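Local coordinates for autolysin E (PDB 4PI8), which probably hydrolyses the glycan strands of bacterial peptidoglycan, as a glycosidase of the lysozyme clan that binds the NAG-NAM disaccharide, at residues E61-S66 / V96-L101; N71-G76 / K213-K218; G78-R83 / V107-G112; K85-A90 / K158-G163. The protein carries 1 engineered substitution. One frame throughout, in Å; residues are numbered along the deposited sequence.

Interaction 1 (E61-S66 / V96-L101); sequences EKVPMS and VNVIYL
Val-63 and Met-65 pack on Val-98 and Ile-99 in a buried loop-to-helix contact, where the irregular segment 61-66 runs past the capped N-terminus of helix 98-108 in the lysozyme-like fold. Asn-97 is the N-cap of that helix. Its OD1 accepts a straight bond from Tyr-100 N (3.0 Å, N-H...O angle 168°), the donor lying above the carbonyl plane, and a weak one from Ile-99 N. ND2 is hydrogen-bonded to Tyr-212 OH of helix 200-215; both ends of the amide are thus engaged and its flip is fixed. With Asn-97 CG anti to the backbone N (chi1 180°), the amide comes beside Val-63, which divides its methyls between the cap and the helix: CG1 rests 3.6 Å from Asn-97 ND2, whereas CG2 reaches Val-98 CG1 at 3.7 Å. Lys-62 NZ forms a salt bridge with Glu-92, and Gln-91 OE1 accepts from both Val-63 N and Val-98 N, tying loop and helix start to helix 84-94. Pro-64 centres an inverse gamma turn, after which Met-65 comes back to the helix. Its side chain, bent at chi2 and chi3, crosses Ile-99 at about a right angle, with Met-65 CG 3.9 Å from Ile-99 CD1.

Interaction 2 (N71-G76 / K213-K218); sequences NQLLKG and KQFGIK
Leu-73 and Gln-72, near the C-terminal end of helix 67-74, meet Phe-215 and Gln-214 in the last turn of helix 200-215, a small surface contact between two helix ends of the lysozyme-like fold. The apolar part centres on the Phe-215 ring, which is approached at its edge. Leu-73 CD2 lies near the ring plane, 3.6 Å from Phe-215 CE2, and the two side chains slide past each other in opposite directions. Within its own helix, Gln-214 CG sits over one ring face, 3.8 Å above the plane and offset toward the rim. Met-65 also packs against both Leu-73 and Phe-215, joining this contact to the buried interior.

The polar part is looser. The amide of Gln-72 also lies at the ring edge, NE2 3.6 Å from Phe-215 CE1, with its plane turned 65° from that of the ring. An extended chain beyond CG carries it there, although Gln-72 is modelled in two conformers and this position is one of them. The two glutamine amides come close, their planes 56° apart, but no direct hydrogen bond joins them. Instead a water bridges the helices: it accepts from Gln-214 NE2 at 3.3 Å and donates to the backbone Gln-72 O at 3.2 Å.

Interaction 3 (G78-R83 / V107-G112); sequences GILENR and VATGNG. Engineered in segment 107-112: Ala-108 (natural residue Glu).
Leu-80 and Thr-109 cross obliquely: the CB bond of Leu-80 is directed toward segment 107-112, and its CD1 lies 3.6 Å from Thr-109 OG1. That hydroxyl stands between the backbone N and the carbonyl carbon (chi1 64°), from where it accepts from Gly-112 N at 2.9 Å in an ST motif; it is also hydrogen-bonded to Ala-105 O in the preceding helical turn. The motif closes the turn after helix 98-108, in which Gly-112 lies beside the loop 78-83. The last turn of that helix carries Ala-108, engineered in place of the catalytic glutamate and not touching segment 78-83. Ile-79 N donates to Gly-112 O (3.0 Å, N-H...O angle 159°), tilted from the carbonyl plane, and Gly-78 CA adds a CA-H...O contact to the same oxygen at 3.5 Å. Ile-79 CG2 also lies beside this oxygen; the end of the side chain leads away, and it touches Pro-156. Within the loop, Arg-83 NE donates to Ile-79 O at 2.8 Å, nearly along the C=O axis, and Arg-83 NH1 forms a salt bridge with Asp-157. The link between the segments is therefore mainly backbone: one clear hydrogen bond, Ile-79 N to Gly-112 O, flanked by the ST motif and the Arg-83 bond.

Interaction 4 (K85-A90 / K158-G163); sequences KVFLEA and KAIIGG
Ile-160 CG2 stands anti to its backbone N while Phe-87 CG is anti to its own carbonyl carbon (chi1 -82°), a pairing that lets the methyl meet the ring although the Phe-87 CB bond points away from the other helix. CG2 sits over the centre of the ring face, 3.9 Å from the centroid and 9° off the normal, a CH-pi contact. Ile-160 CD1 reaches the same ring at Phe-87 CE2, 3.7 Å away, and the two side chains cross at about a right angle. Helices 84-94 and 156-172 run nearly parallel here, their axes 8.7 Å apart and inclined at -22°. One residue on, Ile-161 turns CD1 in toward helix 84-94, where it lies 3.8 Å from both Val-86 CG1 and Glu-89 CB and 4.0 Å from Ala-90 CB. Val-86 CG1 touches Ile-160 CG2 as well, so this one methyl group meets both isoleucines. Phe-87 also touches Val-98, Leu-101 and Val-102 of helix 98-108 and Leu-74 of helix 67-74. No hydrogen bond passes between the two segments: the helices of this lysozyme-clan core are held together by dispersion and CH-pi contact, and their fit depends on shape.

Interactions 1 and 4 are buried, interaction 3 is partly so, and interaction 2 lies at the surface. Interactions 1 and 3 use opposite ends of helix 98-108: interaction 1 packs side chains around its capped start, whereas interaction 3 relies on backbone bonding beyond its end. Interaction 4 has no hydrogen bond between its segments, rests mainly on apolar and CH-pi contacts, and touches interaction 1 where Leu-101 CD2 meets Ala-90 CB at 3.8 Å. Interaction 2, with its bridging water, joins interaction 1 through Ile-99 CD1 and Ile-217 CG1, 3.9 Å apart. It meets interaction 3 through a probable hydrogen bond between Gly-76 N and Glu-81 OE2, and interaction 4 through Leu-74 and Phe-87.

Interaction 1 (E61-S66 / V96-L101)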
loop_
_atom_site.group_PDB
_atom_site.type_symbol
_atom_site.label_atom_id
_atom_site.label_comp_id
_atom_site.label_asym_id
_atom_site.label_seq_id
_atom_site.Cartn_x
_atom_site.Cartn_y
_atom_site.Cartn_z
ATOM N N GLU A 61 -8.037 5.176 -10.524
ATOM C CA GLU A 61 -8.637 6.422 -11.023
ATOM C C GLU A 61 -8.080 7.583 -10.214
ATOM O O GLU A 61 -8.153 7.618 -8.960
ATOM C CB GLU A 61 -10.143 6.431 -10.883
ATOM C CG GLU A 61 -10.994 5.389 -11.622
ATOM C CD GLU A 61 -10.600 5.123 -13.063
ATOM O OE1 GLU A 61 -10.008 5.995 -13.744
ATOM O OE2 GLU A 61 -10.908 3.989 -13.511
ATOM N N LYS A 62 -7.657 8.578 -10.946
ATOM C CA LYS A 62 -7.008 9.769 -10.406
ATOM C C LYS A 62 -7.982 10.681 -9.740
ATOM O O LYS A 62 -9.219 10.564 -9.955
ATOM C CB LYS A 62 -6.306 10.477 -11.488
ATOM C CG LYS A 62 -5.245 9.603 -12.147
ATOM C CD LYS A 62 -4.474 10.322 -13.233
ATOM C CE LYS A 62 -5.353 10.535 -14.458
ATOM N NZ LYS A 62 -4.588 11.181 -15.540
ATOM N N VAL A 63 -7.461 11.567 -8.903
ATOM C CA VAL A 63 -8.298 12.512 -8.202
ATOM C C VAL A 63 -7.805 13.947 -8.463
ATOM O O VAL A 63 -6.611 14.202 -8.663
ATOM C CB VAL A 63 -8.434 12.257 -6.690
ATOM C CG1 VAL A 63 -9.255 11.009 -6.454
ATOM C CG2 VAL A 63 -7.091 12.206 -6.023
ATOM N N PRO A 64 -8.735 14.910 -8.448
ATOM C CA PRO A 64 -8.425 16.297 -8.710
ATOM C C PRO A 64 -7.870 16.982 -7.492
ATOM O O PRO A 64 -8.575 17.641 -6.739
ATOM C CB PRO A 64 -9.794 16.869 -9.146
ATOM C CG PRO A 64 -10.783 16.129 -8.354
ATOM C CD PRO A 64 -10.204 14.701 -8.333
ATOM N N MET A 65 -6.576 16.817 -7.309
ATOM C CA MET A 65 -5.813 17.420 -6.212
ATOM C C MET A 65 -4.678 18.201 -6.790
ATOM O O MET A 65 -3.825 17.649 -7.464
ATOM C CB MET A 65 -5.266 16.335 -5.236
ATOM C CG MET A 65 -6.352 15.677 -4.417
ATOM S SD MET A 65 -6.951 16.647 -3.009
ATOM C CE MET A 65 -5.548 16.410 -1.925
ATOM N N SER A 66 -4.621 19.485 -6.509
ATOM C CA SER A 66 -3.506 20.299 -6.927
ATOM C C SER A 66 -2.255 20.080 -6.076
ATOM O O SER A 66 -2.341 19.491 -4.968
ATOM C CB SER A 66 -3.854 21.780 -6.806
ATOM O OG SER A 66 -4.024 22.116 -5.437
ATOM N N VAL A 96 -2.346 6.599 -10.929
ATOM C CA VAL A 96 -2.458 6.066 -9.561
ATOM C C VAL A 96 -3.057 7.177 -8.698
ATOM O O VAL A 96 -2.501 8.288 -8.641
ATOM C CB VAL A 96 -1.118 5.703 -9.007
ATOM C CG1 VAL A 96 -1.222 5.212 -7.580
ATOM C CG2 VAL A 96 -0.453 4.577 -9.809
ATOM N N ASN A 97 -4.163 6.881 -8.044
ATOM C CA ASN A 97 -4.880 7.850 -7.151
ATOM C C ASN A 97 -3.913 8.493 -6.157
ATOM O O ASN A 97 -3.312 7.751 -5.377
ATOM C CB ASN A 97 -6.026 7.104 -6.511
ATOM C CG ASN A 97 -6.854 7.929 -5.566
ATOM O OD1 ASN A 97 -6.322 8.637 -4.696
ATOM N ND2 ASN A 97 -8.146 7.716 -5.564
ATOM N N VAL A 98 -3.760 9.804 -6.186
ATOM C CA VAL A 98 -2.701 10.414 -5.376
ATOM C C VAL A 98 -3.066 10.415 -3.892
ATOM O O VAL A 98 -2.150 10.417 -3.036
ATOM C CB VAL A 98 -2.341 11.860 -5.842
ATOM C CG1 VAL A 98 -3.440 12.871 -5.489
ATOM C CG2 VAL A 98 -0.989 12.281 -5.355
ATOM N N ILE A 99 -4.353 10.441 -3.577
ATOM C CA ILE A 99 -4.732 10.362 -2.163
ATOM C C ILE A 99 -4.374 8.978 -1.590
ATOM O O ILE A 99 -3.886 8.855 -0.457
ATOM C CB ILE A 99 -6.154 10.787 -1.920
ATOM C CG1 ILE A 99 -6.320 12.300 -2.101
ATOM C CG2 ILE A 99 -6.636 10.347 -0.552
ATOM C CD1 ILE A 99 -7.739 12.805 -2.093
ATOM N N TYR A 100 -4.636 7.924 -2.365
ATOM C CA TYR A 100 -4.196 6.604 -2.007
ATOM C C TYR A 100 -2.698 6.594 -1.853
ATOM O O TYR A 100 -2.177 6.079 -0.848
ATOM C CB TYR A 100 -4.653 5.588 -3.081
ATOM C CG TYR A 100 -3.736 4.402 -3.122
ATOM C CD1 TYR A 100 -3.621 3.535 -2.055
ATOM C CD2 TYR A 100 -2.865 4.229 -4.195
ATOM C CE1 TYR A 100 -2.685 2.538 -2.054
ATOM C CE2 TYR A 100 -1.937 3.211 -4.228
ATOM C CZ TYR A 100 -1.804 2.419 -3.124
ATOM O OH TYR A 100 -0.809 1.454 -3.122
ATOM N N LEU A 101 -1.955 7.162 -2.805
ATOM C CA LEU A 101 -0.511 7.065 -2.787
ATOM C C LEU A 101 0.070 7.740 -1.536
ATOM O O LEU A 101 0.951 7.169 -0.848
ATOM C CB LEU A 101 0.098 7.678 -4.040
ATOM C CG LEU A 101 1.491 7.269 -4.420
ATOM C CD1 LEU A 101 1.636 5.777 -4.673
ATOM C CD2 LEU A 101 1.886 8.097 -5.629
#

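Interaction 2 (N71-G76 / K213-K218)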
loop_
_atom_site.group_PDB
_atom_site.type_symbol
_atom_site.label_atom_id
_atom_site.label_comp_id
_atom_site.label_asym_id
_atom_site.label_seq_id
_atom_site.Cartn_x
_atom_site.Cartn_y
_atom_site.Cartn_z
ATOM N N ASN A 71 0.339 19.098 -0.895
ATOM C CA ASN A 71 1.283 19.601 0.129
ATOM C C ASN A 71 0.597 19.902 1.432
ATOM O O ASN A 71 1.213 19.683 2.497
ATOM C CB ASN A 71 2.097 20.750 -0.379
ATOM C CG ASN A 71 3.267 20.276 -1.226
ATOM O OD1 ASN A 71 3.863 19.230 -0.948
ATOM N ND2 ASN A 71 3.641 21.021 -2.224
ATOM N N GLN A 72 -0.661 20.311 1.412
ATOM C CA GLN A 72 -1.411 20.442 2.695
ATOM C C GLN A 72 -1.511 19.142 3.402
ATOM O O GLN A 72 -1.259 19.066 4.637
ATOM C CB GLN A 72 -2.860 20.794 2.442
ATOM C CG GLN A 72 -3.156 22.225 2.274
ATOM C CD GLN A 72 -4.640 22.449 2.165
ATOM O OE1 GLN A 72 -5.447 22.147 3.118
ATOM N NE2 GLN A 72 -5.043 22.944 0.987
ATOM N N LEU A 73 -1.798 18.040 2.702
ATOM C CA LEU A 73 -1.815 16.720 3.329
ATOM C C LEU A 73 -0.498 16.342 3.889
ATOM O O LEU A 73 -0.458 15.609 4.829
ATOM C CB LEU A 73 -2.295 15.625 2.357
ATOM C CG LEU A 73 -3.742 15.635 1.921
ATOM C CD1 LEU A 73 -3.951 14.478 0.979
ATOM C CD2 LEU A 73 -4.645 15.493 3.151
ATOM N N LEU A 74 0.615 16.716 3.258
ATOM C CA LEU A 74 1.920 16.336 3.628
ATOM C C LEU A 74 2.589 17.239 4.675
ATOM O O LEU A 74 3.689 16.956 5.085
ATOM C CB LEU A 74 2.809 16.235 2.390
ATOM C CG LEU A 74 2.382 15.142 1.408
ATOM C CD1 LEU A 74 3.210 15.256 0.158
ATOM C CD2 LEU A 74 2.504 13.775 2.042
ATOM N N LYS A 75 1.948 18.335 5.012
ATOM C CA LYS A 75 2.491 19.260 6.045
ATOM C C LYS A 75 2.654 18.509 7.369
ATOM O O LYS A 75 1.761 17.778 7.833
ATOM C CB LYS A 75 1.614 20.491 6.224
ATOM C CG LYS A 75 2.339 21.665 6.873
ATOM C CD LYS A 75 3.387 22.260 5.931
ATOM C CE LYS A 75 4.192 23.381 6.545
ATOM N NZ LYS A 75 4.981 23.988 5.436
ATOM N N GLY A 76 3.837 18.628 7.959
ATOM C CA GLY A 76 4.166 17.936 9.162
ATOM C C GLY A 76 4.368 16.462 9.015
ATOM O O GLY A 76 4.406 15.687 10.017
ATOM N N LYS A 213 -12.795 13.629 2.628
ATOM C CA LYS A 213 -13.776 14.523 3.267
ATOM C C LYS A 213 -13.163 15.889 3.509
ATOM O O LYS A 213 -13.932 16.909 3.548
ATOM C CB LYS A 213 -14.328 13.883 4.513
ATOM C CG LYS A 213 -15.180 12.677 4.225
ATOM C CD LYS A 213 -15.732 11.925 5.414
ATOM C CE LYS A 213 -16.501 10.701 4.951
ATOM N NZ LYS A 213 -17.186 9.953 6.004
ATOM N N GLN A 214 -11.865 16.018 3.634
ATOM C CA GLN A 214 -11.201 17.292 3.813
ATOM C C GLN A 214 -11.337 18.113 2.550
ATOM O O GLN A 214 -11.521 19.347 2.625
ATOM C CB GLN A 214 -9.724 17.123 4.188
ATOM C CG GLN A 214 -8.952 18.418 4.340
ATOM C CD GLN A 214 -7.601 18.273 4.910
ATOM O OE1 GLN A 214 -7.256 17.234 5.411
ATOM N NE2 GLN A 214 -6.852 19.320 4.887
ATOM N N PHE A 215 -11.227 17.514 1.359
ATOM C CA PHE A 215 -11.209 18.263 0.095
ATOM C C PHE A 215 -12.506 18.128 -0.682
ATOM O O PHE A 215 -12.633 18.711 -1.764
ATOM C CB PHE A 215 -9.969 17.853 -0.701
ATOM C CG PHE A 215 -8.688 18.284 -0.047
ATOM C CD1 PHE A 215 -8.298 19.626 -0.038
ATOM C CD2 PHE A 215 -7.950 17.406 0.678
ATOM C CE1 PHE A 215 -7.114 19.993 0.613
ATOM C CE2 PHE A 215 -6.782 17.777 1.343
ATOM C CZ PHE A 215 -6.362 19.088 1.279
ATOM N N GLY A 216 -13.446 17.331 -0.221
ATOM C CA GLY A 216 -14.716 17.175 -0.915
ATOM C C GLY A 216 -14.587 16.367 -2.185
ATOM O O GLY A 216 -15.225 16.660 -3.223
ATOM N N ILE A 217 -13.766 15.333 -2.136
ATOM C CA ILE A 217 -13.534 14.497 -3.316
ATOM C C ILE A 217 -14.625 13.429 -3.460
ATOM O O ILE A 217 -15.023 12.766 -2.505
ATOM C CB ILE A 217 -12.134 13.814 -3.212
ATOM C CG1 ILE A 217 -10.992 14.812 -2.958
ATOM C CG2 ILE A 217 -11.833 13.011 -4.473
ATOM C CD1 ILE A 217 -10.782 15.868 -4.007
ATOM N N LYS A 218 -15.054 13.212 -4.692
ATOM C CA LYS A 218 -16.026 12.155 -4.983
ATOM C C LYS A 218 -15.356 10.789 -5.146
ATOM O O LYS A 218 -14.385 10.678 -5.868
ATOM C CB LYS A 218 -16.775 12.497 -6.275
ATOM C CG LYS A 218 -18.136 11.817 -6.357
ATOM C CD LYS A 218 -18.655 11.570 -7.774
ATOM C CE LYS A 218 -19.971 10.780 -7.737
ATOM N NZ LYS A 218 -19.841 9.544 -6.898
HETATM O O HOH W 1 -3.985 18.956 6.387
#

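Interaction 3 (G78-R83 / V107-G112)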
loop_
_atom_site.group_PDB
_atom_site.type_symbol
_atom_site.label_atom_id
_atom_site.label_comp_id
_atom_site.label_asym_id
_atom_site.label_seq_id
_atom_site.Cartn_x
_atom_site.Cartn_y
_atom_site.Cartn_z
ATOM N N GLY A 78 7.260 14.815 7.994
ATOM C CA GLY A 78 8.600 14.361 7.937
ATOM C C GLY A 78 9.275 14.464 6.585
ATOM O O GLY A 78 9.201 15.517 5.934
ATOM N N ILE A 79 9.904 13.401 6.181
ATOM C CA ILE A 79 10.574 13.324 4.893
ATOM C C ILE A 79 9.621 13.509 3.708
ATOM O O ILE A 79 10.065 13.811 2.623
ATOM C CB ILE A 79 11.387 12.042 4.775
ATOM C CG1 ILE A 79 12.406 12.112 3.669
ATOM C CG2 ILE A 79 10.507 10.784 4.622
ATOM C CD1 ILE A 79 13.478 11.056 3.786
ATOM N N LEU A 80 8.327 13.336 3.924
ATOM C CA LEU A 80 7.352 13.502 2.840
ATOM C C LEU A 80 6.863 14.929 2.684
ATOM O O LEU A 80 6.251 15.279 1.662
ATOM C CB LEU A 80 6.169 12.516 3.040
ATOM C CG LEU A 80 6.566 11.077 3.093
ATOM C CD1 LEU A 80 5.295 10.232 3.414
ATOM C CD2 LEU A 80 7.343 10.578 1.911
ATOM N N GLU A 81 7.076 15.787 3.676
ATOM C CA GLU A 81 6.634 17.142 3.632
ATOM C C GLU A 81 7.193 17.862 2.410
ATOM O O GLU A 81 8.373 17.718 2.053
ATOM C CB GLU A 81 7.038 17.880 4.920
ATOM C CG GLU A 81 6.597 19.335 4.976
ATOM C CD GLU A 81 6.947 19.966 6.312
ATOM O OE1 GLU A 81 8.121 20.270 6.517
ATOM O OE2 GLU A 81 6.072 20.030 7.178
ATOM N N ASN A 82 6.323 18.627 1.738
ATOM C CA ASN A 82 6.682 19.438 0.617
ATOM C C ASN A 82 7.157 18.613 -0.558
ATOM O O ASN A 82 7.904 19.099 -1.408
ATOM C CB ASN A 82 7.671 20.585 1.026
ATOM C CG ASN A 82 6.941 21.795 1.616
ATOM O OD1 ASN A 82 7.453 22.486 2.507
ATOM N ND2 ASN A 82 5.692 21.975 1.220
ATOM N N ARG A 83 6.696 17.356 -0.685
ATOM C CA ARG A 83 6.989 16.518 -1.861
ATOM C C ARG A 83 5.707 16.266 -2.708
ATOM O O ARG A 83 5.686 15.360 -3.568
ATOM C CB ARG A 83 7.652 15.183 -1.530
ATOM C CG ARG A 83 8.990 15.499 -0.793
ATOM C CD ARG A 83 9.860 14.276 -0.685
ATOM N NE ARG A 83 11.049 14.558 0.118
ATOM C CZ ARG A 83 12.180 15.022 -0.377
ATOM N NH1 ARG A 83 12.326 15.254 -1.646
ATOM N NH2 ARG A 83 13.158 15.351 0.469
ATOM N N VAL A 107 1.218 5.535 6.001
ATOM C CA VAL A 107 1.179 4.279 6.795
ATOM C C VAL A 107 2.518 3.603 6.777
ATOM O O VAL A 107 3.038 3.171 7.873
ATOM C CB VAL A 107 0.026 3.387 6.263
ATOM C CG1 VAL A 107 0.087 1.921 6.797
ATOM C CG2 VAL A 107 -1.302 4.073 6.567
ATOM N N ALA A 108 3.146 3.456 5.648
ATOM C CA ALA A 108 4.385 2.709 5.509
ATOM C C ALA A 108 5.606 3.410 6.136
ATOM O O ALA A 108 6.604 2.725 6.363
ATOM C CB ALA A 108 4.679 2.425 4.088
ATOM N N THR A 109 5.558 4.704 6.337
ATOM C CA THR A 109 6.715 5.454 6.817
ATOM C C THR A 109 6.497 6.040 8.198
ATOM O O THR A 109 7.265 6.905 8.651
ATOM C CB THR A 109 7.050 6.620 5.851
ATOM O OG1 THR A 109 5.997 7.576 5.788
ATOM C CG2 THR A 109 7.434 6.090 4.502
ATOM N N GLY A 110 5.369 5.723 8.852
ATOM C CA GLY A 110 5.129 6.335 10.133
ATOM C C GLY A 110 4.923 7.798 10.032
ATOM O O GLY A 110 5.566 8.607 10.700
ATOM N N ASN A 111 4.026 8.223 9.166
ATOM C CA ASN A 111 3.742 9.639 8.916
ATOM C C ASN A 111 4.969 10.405 8.468
ATOM O O ASN A 111 5.128 11.573 8.759
ATOM C CB ASN A 111 3.071 10.311 10.100
ATOM C CG ASN A 111 1.579 10.135 10.077
ATOM O OD1 ASN A 111 0.954 10.008 9.023
ATOM N ND2 ASN A 111 0.991 10.031 11.270
ATOM N N GLY A 112 5.796 9.747 7.721
ATOM C CA GLY A 112 7.045 10.313 7.196
ATOM C C GLY A 112 8.155 10.484 8.185
ATOM O O GLY A 112 9.241 10.964 7.840
#

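Interaction 4 (K85-A90 / K158-G163)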
loop_
_atom_site.group_PDB
_atom_site.type_symbol
_atom_site.label_atom_id
_atom_site.label_comp_id
_atom_site.label_asym_id
_atom_site.label_seq_id
_atom_site.Cartn_x
_atom_site.Cartn_y
_atom_site.Cartn_z
ATOM N N LYS A 85 4.575 17.861 -5.315
ATOM C CA LYS A 85 4.827 17.908 -6.753
ATOM C C LYS A 85 5.114 16.544 -7.307
ATOM O O LYS A 85 4.674 16.176 -8.401
ATOM C CB LYS A 85 6.033 18.848 -7.045
ATOM C CG LYS A 85 6.789 18.753 -8.375
ATOM C CD LYS A 85 8.284 19.058 -8.396
ATOM C CE LYS A 85 8.759 19.358 -9.816
ATOM N NZ LYS A 85 9.564 20.598 -9.949
ATOM N N VAL A 86 5.927 15.770 -6.569
ATOM C CA VAL A 86 6.374 14.490 -7.054
ATOM C C VAL A 86 5.293 13.383 -6.929
ATOM O O VAL A 86 5.139 12.530 -7.778
ATOM C CB VAL A 86 7.683 14.122 -6.367
ATOM C CG1 VAL A 86 8.124 12.791 -6.799
ATOM C CG2 VAL A 86 8.752 15.174 -6.737
ATOM N N PHE A 87 4.541 13.445 -5.830
ATOM C CA PHE A 87 3.368 12.567 -5.737
ATOM C C PHE A 87 2.418 12.751 -6.934
ATOM O O PHE A 87 1.856 11.800 -7.458
ATOM C CB PHE A 87 2.621 12.784 -4.425
ATOM C CG PHE A 87 3.208 12.033 -3.246
ATOM C CD1 PHE A 87 2.880 10.724 -3.033
ATOM C CD2 PHE A 87 4.153 12.590 -2.394
ATOM C CE1 PHE A 87 3.333 9.987 -1.941
ATOM C CE2 PHE A 87 4.636 11.846 -1.339
ATOM C CZ PHE A 87 4.245 10.539 -1.094
ATOM N N LEU A 88 2.254 14.010 -7.382
ATOM C CA LEU A 88 1.409 14.292 -8.536
ATOM C C LEU A 88 2.050 13.879 -9.861
ATOM O O LEU A 88 1.336 13.398 -10.751
ATOM C CB LEU A 88 0.994 15.767 -8.561
ATOM C CG LEU A 88 -0.142 16.003 -7.561
ATOM C CD1 LEU A 88 -0.360 17.514 -7.403
ATOM C CD2 LEU A 88 -1.444 15.328 -7.882
ATOM N N GLU A 89 3.365 14.017 -9.970
ATOM C CA GLU A 89 4.082 13.444 -11.112
ATOM C C GLU A 89 3.731 11.961 -11.198
ATOM O O GLU A 89 3.428 11.437 -12.282
ATOM C CB GLU A 89 5.563 13.614 -10.901
ATOM C CG GLU A 89 6.447 13.569 -12.092
ATOM C CD GLU A 89 7.736 14.306 -11.735
ATOM O OE1 GLU A 89 8.163 14.238 -10.562
ATOM O OE2 GLU A 89 8.281 15.023 -12.573
ATOM N N ALA A 90 3.819 11.255 -10.046
ATOM C CA ALA A 90 3.499 9.817 -10.053
ATOM C C ALA A 90 2.045 9.548 -10.440
ATOM O O ALA A 90 1.744 8.630 -11.216
ATOM C CB ALA A 90 3.785 9.262 -8.662
ATOM N N LYS A 158 12.841 9.714 -6.087
ATOM C CA LYS A 158 12.933 8.497 -6.864
ATOM C C LYS A 158 12.114 7.346 -6.187
ATOM O O LYS A 158 11.496 6.537 -6.887
ATOM C CB LYS A 158 14.347 7.990 -7.085
ATOM C CG LYS A 158 15.070 8.870 -8.091
ATOM C CD LYS A 158 16.559 8.619 -8.000
ATOM C CE LYS A 158 17.274 9.434 -9.078
ATOM N NZ LYS A 158 17.026 8.897 -10.447
ATOM N N ALA A 159 12.076 7.332 -4.857
ATOM C CA ALA A 159 11.250 6.329 -4.130
ATOM C C ALA A 159 9.763 6.599 -4.294
ATOM O O ALA A 159 8.987 5.621 -4.356
ATOM C CB ALA A 159 11.625 6.326 -2.693
ATOM N N ILE A 160 9.366 7.858 -4.434
ATOM C CA ILE A 160 7.930 8.167 -4.653
ATOM C C ILE A 160 7.520 7.699 -6.051
ATOM O O ILE A 160 6.557 6.964 -6.265
ATOM C CB ILE A 160 7.677 9.669 -4.482
ATOM C CG1 ILE A 160 7.867 10.035 -3.015
ATOM C CG2 ILE A 160 6.243 10.003 -4.900
ATOM C CD1 ILE A 160 8.051 11.525 -2.748
ATOM N N ILE A 161 8.252 8.119 -7.080
ATOM C CA ILE A 161 7.950 7.738 -8.457
ATOM C C ILE A 161 8.039 6.241 -8.595
ATOM O O ILE A 161 7.174 5.633 -9.264
ATOM C CB ILE A 161 8.901 8.427 -9.501
ATOM C CG1 ILE A 161 8.747 9.927 -9.467
ATOM C CG2 ILE A 161 8.724 7.846 -10.917
ATOM C CD1 ILE A 161 7.400 10.442 -9.759
ATOM N N GLY A 162 9.122 5.654 -8.086
ATOM C CA GLY A 162 9.325 4.227 -8.283
ATOM C C GLY A 162 8.274 3.367 -7.545
ATOM O O GLY A 162 7.890 2.317 -8.061
ATOM N N GLY A 163 7.851 3.796 -6.367
ATOM C CA GLY A 163 6.827 3.103 -5.660
ATOM C C GLY A 163 5.564 3.089 -6.478
ATOM O O GLY A 163 4.920 2.047 -6.613
#